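Local atomic coordinates of bacteriocin (Pseudomonas syringae pv. tomato, PDB entry 4FZL), a protein that binds calcium and probably kills related bacteria by cleaving the peptidoglycan precursor lipid II, as other colicin M-like bacteriocins do. Residues M2-A7 / I70-I76. Numbering follows the deposited sequence.
Sequences MQNPVA and IGRSQQI
The carboxamide of N4 works in two directions at once, its nitrogen reaching across to residues 70-76 while its oxygen turns back to the start of its own helix. ND2 donates an almost straight bond to the carbonyl O of S73 (2.8 Å, 173° at the hydrogen); the acceptor lies nearly in the amide plane of N4, although the donor stands above the carbonyl plane of S73. A weak second bond runs from ND2 to I70 O (3.2 Å). Beside this buried amide, Q3 N donates to G71 O at 2.8 Å. The absence of a side chain at G71 matters, since M2 SD rests 3.7 Å from G71 CA and A7 CB is pressed to 3.3 Å from G71 CA, tighter than usual van der Waals contact. Farther along, I76 CG2 packs on the P5 ring, 3.6 Å from CD, and a water donates to both Q3 O and Q74 O. N4 is the N-cap of helix 5-12: with CG between the backbone N and carbonyl carbon (chi1 78°), OD1 accepts from A7 N at 3.0 Å. One side chain thus caps the first helix and ties it to the type I turn I70-S73, which starts on the last residue of helix 59-70, about 29 Å from the centre of the chain (centre to centre) and away from the calcium site. S73 OG accepts from Q75 N in an ST turn, while V6 and I70 both continue inward onto I80 of a loop and V41 of helix 37-54.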
loop_
_atom_site.group_PDB
_atom_site.type_symbol
_atom_site.label_atom_id
_atom_site.label_comp_id
_atom_site.label_asym_id
_atom_site.label_seq_id
_atom_site.Cartn_x
_atom_site.Cartn_y
_atom_site.Cartn_z
ATOM N N MET A 2 10.071 18.282 -23.969
ATOM C CA MET A 2 10.004 16.808 -24.173
ATOM C C MET A 2 9.816 16.413 -25.660
ATOM O O MET A 2 9.416 17.314 -26.492
ATOM C CB MET A 2 8.859 16.203 -23.390
ATOM C CG MET A 2 8.889 16.490 -21.908
ATOM S SD MET A 2 10.235 15.613 -21.114
ATOM C CE MET A 2 11.374 16.914 -20.780
ATOM N N GLN A 3 10.149 15.156 -25.986
ATOM C CA GLN A 3 10.102 14.678 -27.372
ATOM C C GLN A 3 8.722 14.218 -27.729
ATOM O O GLN A 3 8.470 13.839 -28.900
ATOM C CB GLN A 3 11.213 13.610 -27.650
ATOM C CG GLN A 3 12.614 14.241 -27.540
ATOM C CD GLN A 3 12.967 15.099 -28.736
ATOM O OE1 GLN A 3 13.171 16.304 -28.618
ATOM N NE2 GLN A 3 13.001 14.467 -29.920
ATOM N N ASN A 4 7.829 14.284 -26.716
ATOM C CA ASN A 4 6.464 13.974 -26.957
ATOM C C ASN A 4 5.496 14.646 -25.941
ATOM O O ASN A 4 5.879 15.098 -24.838
ATOM C CB ASN A 4 6.283 12.434 -27.026
ATOM C CG ASN A 4 6.275 11.819 -25.704
ATOM O OD1 ASN A 4 5.338 12.029 -24.967
ATOM N ND2 ASN A 4 7.238 10.976 -25.428
ATOM N N PRO A 5 4.222 14.702 -26.342
ATOM C CA PRO A 5 3.201 15.435 -25.635
ATOM C C PRO A 5 2.692 14.705 -24.440
ATOM O O PRO A 5 2.157 15.425 -23.585
ATOM C CB PRO A 5 2.083 15.616 -26.689
ATOM C CG PRO A 5 2.329 14.510 -27.659
ATOM C CD PRO A 5 3.814 14.409 -27.716
ATOM N N VAL A 6 2.832 13.374 -24.371
ATOM C CA VAL A 6 2.457 12.634 -23.177
ATOM C C VAL A 6 3.362 13.011 -22.034
ATOM O O VAL A 6 2.846 13.336 -20.909
ATOM C CB VAL A 6 2.438 11.101 -23.395
ATOM C CG1 VAL A 6 2.104 10.275 -22.125
ATOM C CG2 VAL A 6 1.461 10.724 -24.545
ATOM N N ALA A 7 4.677 13.034 -22.273
ATOM C CA ALA A 7 5.602 13.444 -21.216
ATOM C C ALA A 7 5.351 14.918 -20.796
ATOM O O ALA A 7 5.481 15.292 -19.594
ATOM C CB ALA A 7 7.068 13.262 -21.643
ATOM N N ILE A 70 10.391 9.205 -20.142
ATOM C CA ILE A 70 9.341 8.915 -21.148
ATOM C C ILE A 70 9.489 9.947 -22.303
ATOM O O ILE A 70 9.315 9.624 -23.477
ATOM C CB ILE A 70 7.935 8.948 -20.511
ATOM C CG1 ILE A 70 7.724 7.740 -19.553
ATOM C CG2 ILE A 70 6.813 8.875 -21.587
ATOM C CD1 ILE A 70 6.470 7.855 -18.685
ATOM N N GLY A 71 9.759 11.186 -21.913
ATOM C CA GLY A 71 10.003 12.299 -22.826
ATOM C C GLY A 71 11.157 12.183 -23.794
ATOM O O GLY A 71 11.280 12.968 -24.747
ATOM N N ARG A 72 12.022 11.224 -23.586
ATOM C CA ARG A 72 13.128 10.997 -24.548
ATOM C C ARG A 72 12.664 10.252 -25.835
ATOM O O ARG A 72 13.391 10.188 -26.821
ATOM C CB ARG A 72 14.315 10.236 -23.847
ATOM C CG ARG A 72 14.957 11.095 -22.719
ATOM C CD ARG A 72 16.152 10.571 -21.956
ATOM N NE ARG A 72 16.695 11.657 -21.074
ATOM C CZ ARG A 72 16.578 11.726 -19.732
ATOM N NH1 ARG A 72 15.966 10.749 -19.054
ATOM N NH2 ARG A 72 17.058 12.774 -19.045
ATOM N N SER A 73 11.479 9.658 -25.787
ATOM C CA SER A 73 10.899 8.939 -26.912
ATOM C C SER A 73 10.063 9.887 -27.746
ATOM O O SER A 73 9.440 10.806 -27.182
ATOM C CB SER A 73 9.969 7.862 -26.382
ATOM O OG SER A 73 9.332 7.212 -27.465
ATOM N N GLN A 74 10.021 9.675 -29.057
ATOM C CA GLN A 74 9.071 10.419 -29.886
ATOM C C GLN A 74 7.721 9.720 -29.968
ATOM O O GLN A 74 6.758 10.339 -30.511
ATOM C CB GLN A 74 9.603 10.638 -31.295
ATOM C CG GLN A 74 10.732 11.652 -31.334
ATOM C CD GLN A 74 10.557 12.775 -32.369
ATOM O OE1 GLN A 74 11.548 13.210 -32.956
ATOM N NE2 GLN A 74 9.310 13.259 -32.583
ATOM N N GLN A 75 7.614 8.499 -29.453
ATOM C CA GLN A 75 6.344 7.805 -29.509
ATOM C C GLN A 75 5.371 8.300 -28.403
ATOM O O GLN A 75 5.794 8.926 -27.419
ATOM C CB GLN A 75 6.584 6.340 -29.322
ATOM C CG GLN A 75 7.274 5.592 -30.567
ATOM C CD GLN A 75 7.258 4.129 -30.563
ATOM O OE1 GLN A 75 7.424 3.568 -29.536
ATOM N NE2 GLN A 75 6.766 3.517 -31.636
ATOM N N ILE A 76 4.081 8.036 -28.633
ATOM C CA ILE A 76 3.016 8.467 -27.756
ATOM C C ILE A 76 2.036 7.356 -27.354
ATOM O O ILE A 76 1.026 7.606 -26.764
ATOM C CB ILE A 76 2.229 9.680 -28.300
ATOM C CG1 ILE A 76 1.586 9.331 -29.663
ATOM C CG2 ILE A 76 3.118 10.962 -28.405
ATOM C CD1 ILE A 76 0.576 10.371 -30.173
HETATM O O HOH W 1 6.368 13.183 -30.290
#